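Local structure of putative curved DNA-binding protein (Chaetomium thermophilum var. thermophilum DSM 1495, 4IPA) at residues 217-222 / 227-232; 346-351 / 357-362. The protein is an Arx1 protein of the methionine aminopeptidase-like M24 family, linked with ribosome biogenesis, and may bind DNA. One frame throughout, in Å; residues are numbered along the deposited sequence.

Contact 1 (217-222 / 227-232); sequences SWLFDK and GKKKII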
ATOM      1  N   SER A 217      -2.341   8.235   1.354  1.00 16.62           N
ATOM      2  CA  SER A 217      -1.073   8.221   0.633  1.00 17.19           C
ATOM      3  C   SER A 217      -0.019   9.023   1.397  1.00 12.92           C
ATOM      4  O   SER A 217      -0.299  10.090   1.916  1.00 13.12           O
ATOM      5  CB  SER A 217      -1.283   8.767  -0.774  1.00 16.02           C
ATOM      6  OG  SER A 217      -2.197   7.935  -1.479  1.00 15.73           O
ATOM      7  N   TRP A 218       1.193   8.499   1.481  1.00 17.58           N
ATOM      8  CA  TRP A 218       2.229   9.129   2.303  1.00 14.55           C
ATOM      9  C   TRP A 218       3.467   9.504   1.505  1.00 15.02           C
ATOM     10  O   TRP A 218       3.918   8.755   0.641  1.00 14.38           O
ATOM     11  CB  TRP A 218       2.708   8.183   3.395  1.00 15.85           C
ATOM     12  CG  TRP A 218       1.751   7.868   4.480  1.00 17.23           C
ATOM     13  CD1 TRP A 218       0.908   6.806   4.539  1.00 18.85           C
ATOM     14  CD2 TRP A 218       1.574   8.591   5.704  1.00 20.13           C
ATOM     15  NE1 TRP A 218       0.194   6.828   5.715  1.00 22.23           N
ATOM     16  CE2 TRP A 218       0.588   7.914   6.452  1.00 21.04           C
ATOM     17  CE3 TRP A 218       2.145   9.751   6.236  1.00 19.35           C
ATOM     18  CZ2 TRP A 218       0.164   8.351   7.704  1.00 21.13           C
ATOM     19  CZ3 TRP A 218       1.723  10.190   7.488  1.00 19.81           C
ATOM     20  CH2 TRP A 218       0.743   9.489   8.204  1.00 23.25           C
ATOM     21  N   LEU A 219       4.033  10.653   1.839  1.00 15.27           N
ATOM     22  CA  LEU A 219       5.354  11.004   1.379  1.00 18.41           C
ATOM     23  C   LEU A 219       6.340   9.994   1.962  1.00 15.25           C
ATOM     24  O   LEU A 219       6.248   9.646   3.131  1.00 19.17           O
ATOM     25  CB  LEU A 219       5.703  12.416   1.860  1.00 17.05           C
ATOM     26  CG  LEU A 219       7.021  13.015   1.370  1.00 16.36           C
ATOM     27  CD1 LEU A 219       6.970  13.266  -0.137  1.00 16.86           C
ATOM     28  CD2 LEU A 219       7.334  14.312   2.118  1.00 18.55           C
ATOM     29  N   PHE A 220       7.260   9.500   1.148  1.00 14.71           N
ATOM     30  CA  PHE A 220       8.360   8.685   1.662  1.00 19.07           C
ATOM     31  C   PHE A 220       9.622   9.555   1.740  1.00 20.85           C
ATOM     32  O   PHE A 220       9.752  10.556   1.024  1.00 18.74           O
ATOM     33  CB  PHE A 220       8.668   7.477   0.760  1.00 14.67           C
ATOM     34  CG  PHE A 220       7.601   6.402   0.747  1.00 16.37           C
ATOM     35  CD1 PHE A 220       6.423   6.543   1.469  1.00 14.84           C
ATOM     36  CD2 PHE A 220       7.794   5.240   0.008  1.00 14.77           C
ATOM     37  CE1 PHE A 220       5.443   5.547   1.452  1.00 14.28           C
ATOM     38  CE2 PHE A 220       6.822   4.234  -0.012  1.00 17.15           C
ATOM     39  CZ  PHE A 220       5.639   4.391   0.714  1.00 14.22           C
ATOM     40  N   ASP A 221      10.546   9.165   2.603  1.00 19.35           N
ATOM     41  CA  ASP A 221      11.881   9.737   2.598  1.00 21.52           C
ATOM     42  C   ASP A 221      12.837   8.722   3.211  1.00 23.04           C
ATOM     43  O   ASP A 221      12.434   7.599   3.531  1.00 21.99           O
ATOM     44  CB  ASP A 221      11.925  11.058   3.356  1.00 23.68           C
ATOM     45  CG  ASP A 221      13.076  11.954   2.900  1.00 29.24           C
ATOM     46  OD1 ASP A 221      13.943  11.486   2.126  1.00 29.12           O
ATOM     47  OD2 ASP A 221      13.124  13.125   3.326  1.00 35.66           O
ATOM     48  N   LYS A 222      14.103   9.096   3.347  1.00 18.04           N
ATOM     49  CA  LYS A 222      15.088   8.170   3.876  1.00 20.40           C
ATOM     50  C   LYS A 222      14.600   7.665   5.229  1.00 19.93           C
ATOM     51  O   LYS A 222      14.266   8.462   6.097  1.00 17.14           O
ATOM     52  CB  LYS A 222      16.467   8.829   4.012  1.00 20.44           C
ATOM     53  CG  LYS A 222      17.584   7.806   4.039  1.00 25.30           C
ATOM     54  CD  LYS A 222      18.935   8.394   4.421  1.00 22.30           C
ATOM     55  CE  LYS A 222      19.997   7.306   4.370  1.00 25.61           C
ATOM     56  NZ  LYS A 222      21.165   7.607   5.252  1.00 35.84           N
ATOM     57  N   GLY A 227       5.855  10.016   5.808  1.00 24.18           N
ATOM     58  CA  GLY A 227       6.532  11.312   5.801  1.00 19.55           C
ATOM     59  C   GLY A 227       5.703  12.533   6.159  1.00 19.87           C
ATOM     60  O   GLY A 227       4.605  12.414   6.696  1.00 21.77           O
ATOM     61  N   LYS A 228       6.219  13.720   5.846  1.00 22.81           N
ATOM     62  CA  LYS A 228       5.640  14.956   6.383  1.00 25.27           C
ATOM     63  C   LYS A 228       4.504  15.516   5.542  1.00 20.12           C
ATOM     64  O   LYS A 228       3.919  16.532   5.883  1.00 22.09           O
ATOM     65  CB  LYS A 228       6.715  16.024   6.637  1.00 25.10           C
ATOM     66  CG  LYS A 228       7.448  16.471   5.401  1.00 32.70           C
ATOM     67  CD  LYS A 228       8.486  17.543   5.705  1.00 40.43           C
ATOM     68  CE  LYS A 228       9.268  17.904   4.437  1.00 48.17           C
ATOM     69  NZ  LYS A 228      10.282  18.992   4.656  1.00 52.49           N
ATOM     70  N   LYS A 229       4.186  14.839   4.449  1.00 21.02           N
ATOM     71  CA  LYS A 229       2.994  15.167   3.687  1.00 19.10           C
ATOM     72  C   LYS A 229       2.160  13.901   3.517  1.00 20.04           C
ATOM     73  O   LYS A 229       2.708  12.799   3.429  1.00 19.20           O
ATOM     74  CB  LYS A 229       3.370  15.772   2.328  1.00 16.54           C
ATOM     75  CG  LYS A 229       4.433  16.876   2.451  1.00 25.11           C
ATOM     76  CD  LYS A 229       4.678  17.672   1.157  1.00 21.35           C
ATOM     77  CE  LYS A 229       5.221  16.832   0.031  1.00 19.56           C
ATOM     78  NZ  LYS A 229       5.758  17.701  -1.070  1.00 19.56           N
ATOM     79  N   LYS A 230       0.839  14.060   3.477  1.00 17.90           N
ATOM     80  CA  LYS A 230      -0.051  12.932   3.246  1.00 17.75           C
ATOM     81  C   LYS A 230      -1.385  13.377   2.640  1.00 19.61           C
ATOM     82  O   LYS A 230      -1.885  14.481   2.901  1.00 17.73           O
ATOM     83  CB  LYS A 230      -0.310  12.169   4.542  1.00 14.59           C
ATOM     84  CG  LYS A 230      -1.252  12.890   5.471  1.00 16.98           C
ATOM     85  CD  LYS A 230      -1.187  12.346   6.884  1.00 17.91           C
ATOM     86  CE  LYS A 230      -1.910  13.270   7.848  1.00 22.47           C
ATOM     87  NZ  LYS A 230      -1.779  12.780   9.257  1.00 26.55           N
ATOM     88  N   ILE A 231      -1.951  12.501   1.824  1.00 14.74           N
ATOM     89  CA  ILE A 231      -3.279  12.719   1.283  1.00 18.72           C
ATOM     90  C   ILE A 231      -4.229  11.709   1.903  1.00 17.28           C
ATOM     91  O   ILE A 231      -4.002  10.511   1.812  1.00 17.96           O
ATOM     92  CB  ILE A 231      -3.270  12.544  -0.234  1.00 19.75           C
ATOM     93  CG1 ILE A 231      -2.391  13.635  -0.863  1.00 18.31           C
ATOM     94  CG2 ILE A 231      -4.692  12.599  -0.782  1.00 19.95           C
ATOM     95  CD1 ILE A 231      -2.225  13.503  -2.364  1.00 14.38           C
ATOM     96  N   ILE A 232      -5.278  12.181   2.560  1.00 17.91           N
ATOM     97  CA  ILE A 232      -6.225  11.260   3.158  1.00 18.27           C
ATOM     98  C   ILE A 232      -7.556  11.291   2.416  1.00 19.29           C
ATOM     99  O   ILE A 232      -8.252  12.300   2.459  1.00 19.01           O
ATOM    100  CB  ILE A 232      -6.476  11.578   4.628  1.00 19.90           C
ATOM    101  CG1 ILE A 232      -5.154  11.670   5.390  1.00 21.67           C
ATOM    102  CG2 ILE A 232      -7.425  10.527   5.240  1.00 17.97           C
ATOM    103  CD1 ILE A 232      -5.320  11.899   6.887  1.00 23.12           C
TER

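Contact 2 (346-351 / 357-362); sequences LTTIAI and TRIGGP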
ATOM      1  N   LEU A 346      -1.539  -0.146  -4.239  1.00 15.33           N
ATOM      2  CA  LEU A 346      -0.556   0.714  -3.625  1.00 14.96           C
ATOM      3  C   LEU A 346       0.630   0.732  -4.575  1.00 17.25           C
ATOM      4  O   LEU A 346       1.185  -0.313  -4.939  1.00 16.31           O
ATOM      5  CB  LEU A 346      -0.162   0.218  -2.219  1.00 13.97           C
ATOM      6  CG  LEU A 346       0.351   1.289  -1.236  1.00 19.03           C
ATOM      7  CD1 LEU A 346       0.396   0.814   0.246  1.00 11.86           C
ATOM      8  CD2 LEU A 346       1.710   1.837  -1.670  1.00 13.32           C
ATOM      9  N   THR A 347       0.987   1.936  -4.991  1.00 14.17           N
ATOM     10  CA  THR A 347       2.059   2.142  -5.938  1.00 14.00           C
ATOM     11  C   THR A 347       3.048   3.121  -5.318  1.00 13.79           C
ATOM     12  O   THR A 347       2.652   4.152  -4.773  1.00 15.36           O
ATOM     13  CB  THR A 347       1.505   2.754  -7.247  1.00 16.63           C
ATOM     14  OG1 THR A 347       0.437   1.936  -7.756  1.00 18.50           O
ATOM     15  CG2 THR A 347       2.601   2.879  -8.301  1.00 14.82           C
ATOM     16  N   THR A 348       4.334   2.818  -5.399  1.00 14.45           N
ATOM     17  CA  THR A 348       5.349   3.790  -5.000  1.00 14.51           C
ATOM     18  C   THR A 348       5.795   4.589  -6.225  1.00 14.46           C
ATOM     19  O   THR A 348       6.293   4.012  -7.184  1.00 16.51           O
ATOM     20  CB  THR A 348       6.551   3.097  -4.346  1.00 16.90           C
ATOM     21  OG1 THR A 348       6.130   2.507  -3.110  1.00 13.73           O
ATOM     22  CG2 THR A 348       7.687   4.126  -4.074  1.00 16.87           C
ATOM     23  N   ILE A 349       5.590   5.901  -6.202  1.00 13.82           N
ATOM     24  CA  ILE A 349       5.919   6.742  -7.354  1.00 17.56           C
ATOM     25  C   ILE A 349       7.040   7.739  -7.098  1.00 19.94           C
ATOM     26  O   ILE A 349       7.337   8.095  -5.956  1.00 16.91           O
ATOM     27  CB  ILE A 349       4.719   7.587  -7.825  1.00 16.58           C
ATOM     28  CG1 ILE A 349       4.368   8.629  -6.756  1.00 15.90           C
ATOM     29  CG2 ILE A 349       3.540   6.693  -8.225  1.00 14.56           C
ATOM     30  CD1 ILE A 349       3.243   9.568  -7.136  1.00 16.89           C
ATOM     31  N   ALA A 350       7.633   8.208  -8.191  1.00 18.87           N
ATOM     32  CA  ALA A 350       8.531   9.351  -8.146  1.00 21.82           C
ATOM     33  C   ALA A 350       7.959  10.492  -8.989  1.00 22.48           C
ATOM     34  O   ALA A 350       7.414  10.271 -10.070  1.00 20.88           O
ATOM     35  CB  ALA A 350       9.913   8.966  -8.635  1.00 23.50           C
ATOM     36  N   ILE A 351       8.071  11.705  -8.468  1.00 20.18           N
ATOM     37  CA  ILE A 351       7.625  12.884  -9.170  1.00 21.22           C
ATOM     38  C   ILE A 351       8.855  13.637  -9.631  1.00 23.55           C
ATOM     39  O   ILE A 351       9.644  14.093  -8.810  1.00 22.09           O
ATOM     40  CB  ILE A 351       6.787  13.788  -8.260  1.00 21.32           C
ATOM     41  CG1 ILE A 351       5.673  12.962  -7.595  1.00 22.50           C
ATOM     42  CG2 ILE A 351       6.226  14.953  -9.058  1.00 22.35           C
ATOM     43  CD1 ILE A 351       4.638  13.766  -6.784  1.00 18.01           C
ATOM     44  N   THR A 357       6.465   8.886 -12.412  1.00 24.73           N
ATOM     45  CA  THR A 357       6.945   7.547 -12.754  1.00 23.83           C
ATOM     46  C   THR A 357       6.589   6.534 -11.666  1.00 22.87           C
ATOM     47  O   THR A 357       6.801   6.785 -10.466  1.00 21.00           O
ATOM     48  CB  THR A 357       8.488   7.537 -12.881  1.00 26.34           C
ATOM     49  OG1 THR A 357       8.896   8.564 -13.783  1.00 36.46           O
ATOM     50  CG2 THR A 357       8.986   6.189 -13.406  1.00 23.74           C
ATOM     51  N   ARG A 358       6.073   5.382 -12.077  1.00 22.37           N
ATOM     52  CA  ARG A 358       5.768   4.309 -11.129  1.00 21.65           C
ATOM     53  C   ARG A 358       7.035   3.495 -10.880  1.00 23.76           C
ATOM     54  O   ARG A 358       7.361   2.599 -11.650  1.00 28.93           O
ATOM     55  CB  ARG A 358       4.655   3.398 -11.658  1.00 19.80           C
ATOM     56  CG  ARG A 358       3.410   4.133 -12.147  1.00 19.99           C
ATOM     57  CD  ARG A 358       2.268   3.167 -12.564  1.00 24.55           C
ATOM     58  NE  ARG A 358       1.396   3.795 -13.564  1.00 22.83           N
ATOM     59  CZ  ARG A 358       0.067   3.789 -13.544  1.00 25.83           C
ATOM     60  NH1 ARG A 358      -0.589   3.175 -12.570  1.00 24.82           N
ATOM     61  NH2 ARG A 358      -0.616   4.391 -14.518  1.00 27.35           N
ATOM     62  N   ILE A 359       7.764   3.821  -9.821  1.00 20.87           N
ATOM     63  CA  ILE A 359       8.998   3.105  -9.527  1.00 23.78           C
ATOM     64  C   ILE A 359       8.677   1.642  -9.254  1.00 21.81           C
ATOM     65  O   ILE A 359       9.336   0.736  -9.760  1.00 22.12           O
ATOM     66  CB  ILE A 359       9.679   3.672  -8.273  1.00 22.33           C
ATOM     67  CG1 ILE A 359       9.711   5.199  -8.325  1.00 25.87           C
ATOM     68  CG2 ILE A 359      11.070   3.089  -8.100  1.00 21.08           C
ATOM     69  CD1 ILE A 359      10.190   5.829  -7.013  1.00 28.41           C
ATOM     70  N   GLY A 360       7.654   1.436  -8.435  1.00 20.75           N
ATOM     71  CA  GLY A 360       7.291   0.114  -7.961  1.00 25.51           C
ATOM     72  C   GLY A 360       5.810   0.019  -7.665  1.00 22.92           C
ATOM     73  O   GLY A 360       5.237   0.834  -6.930  1.00 18.91           O
ATOM     74  N   GLY A 361       5.174  -0.977  -8.259  1.00 17.36           N
ATOM     75  CA  GLY A 361       3.766  -1.170  -8.039  1.00 19.93           C
ATOM     76  C   GLY A 361       3.338  -2.487  -8.616  1.00 21.24           C
ATOM     77  O   GLY A 361       4.164  -3.251  -9.118  1.00 20.99           O
ATOM     78  N   PRO A 362       2.034  -2.746  -8.555  1.00 21.39           N
ATOM     79  CA  PRO A 362       1.378  -3.948  -9.076  1.00 20.21           C
ATOM     80  C   PRO A 362       1.438  -3.970 -10.596  1.00 26.21           C
ATOM     81  O   PRO A 362       1.575  -2.909 -11.224  1.00 21.81           O
ATOM     82  CB  PRO A 362      -0.070  -3.777  -8.615  1.00 17.35           C
ATOM     83  CG  PRO A 362      -0.242  -2.269  -8.547  1.00 19.98           C
ATOM     84  CD  PRO A 362       1.072  -1.777  -8.005  1.00 18.56           C
TER
HETATM   85  O   HOH W   1      -0.059   1.616 -10.449  1.00 26.06           O
HETATM   86  O   HOH W   2       8.967  10.795 -12.600  1.00 29.42           O

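Contact 1 (217-222 / 227-232)
Trp218 and Lys230 run side by side from neighbouring strands, the lysine chain lying over one face of the indole. Lys230 CD sits 4.0 Å from the centroid of the six-membered ring of Trp218, 29° off the ring normal, a CH-pi contact. The lysine reaches this place because CG is tucked between its own backbone N and carbonyl carbon (chi1 75°) and the chain is extended from there. The edge of the same indole meets the turn: Trp218 CE3 lies 3.7 Å from Gly227 O, which is in the ring plane. With an alanine at Trp218, the methylenes of Lys230 would probably lose the ring face they lie on, and a gap would open beside Gly227. The two segments form a beta hairpin in which strand 210-220 and strand 230-232 run antiparallel, and the latter is an outermost strand of the antiparallel sheet. Ser217 and Ile231 form an antiparallel hydrogen-bonded pair, Ser217 N to Ile231 O and Ile231 N to Ser217 O both 2.9 Å. Past the paired strands, Leu219 N makes a nearly straight bond to the loop carbonyl Lys229 O, and Gly227 N bonds to Leu219 O at 2.7 Å. Leu219 holds CG anti to its backbone N (chi1 -175°), and its CD2 meets both Lys229 CG and Lys229 CE at 3.9 Å. The Lys229 chain, bent at chi3, crosses the leucine side chain at a slant, and its ammonium forms a salt bridge with Asp249 and a hydrogen bond to Val244 O. Trp251, on strand 250-258, touches the side chains of Leu219, Lys229 and Ile231.

Contact 2 (346-351 / 357-362)
Ala350 CB meets the end of the Ile359 side chain, CD1 coming within 3.5 Å. Ile359 directs CG1 opposite its carbonyl carbon (chi1 -46°) and continues extended, which carries CD1 to the alanine. On the face that carries Ile349 and Arg358, Arg358 CB lies 4.0 Å from Thr347 CG2; this methyl is anti to the threonine N, while OG1 stands beside that N (chi1 -54°). The hydroxyl thereby accepts a bond from a water 2.8 Å from Thr347 OG1, and Arg358 NH1 donates to the same water, which lies in the guanidinium plane. Arg358 NH2 forms a salt bridge with Glu162, so the water at NH1 and the carboxylate at NH2 both help to fix the guanidinium's rotation. The segments belong to a beta hairpin with a classic bulge, Ile359 and Gly360 both facing Thr348. Within the bulge Thr348 N bonds to Gly360 O at 2.7 Å; on the side toward the hairpin turn Ala350 N bonds to Thr357 O at 2.8 Å. Past the bulge, Pro362 CD touches Leu346 O at 3.4 Å. At the opposite end of the pairing, a second water donates to Ala350 O and is hydrogen-bonded to Thr357 OG1. Thr348 turns its OG1 to Ile130 O on strand 127-136.

Overall arrangement
Contacts 1 and 2 are two beta hairpins in series along the chain, the first closing before the second opens, with centres about 13 Å apart. Both belong to one antiparallel sheet ordered 230-232, 210-220, 250-258, 342-352, 355-360, so each contact supplies one outermost strand and strand 250-258 lies between the hairpins. Backbone hydrogen bonds support this order: Trp218 pairs with Gly252, and Ile349 with Trp251. The contacts also touch directly, Phe220 CE2 lying 3.6 Å from Thr348 OG1. Ile130 on strand 127-136 is a shared neighbour, packing against Phe220 and Leu346. The two hairpins thus form opposite margins of a common sheet in this M24-family protein.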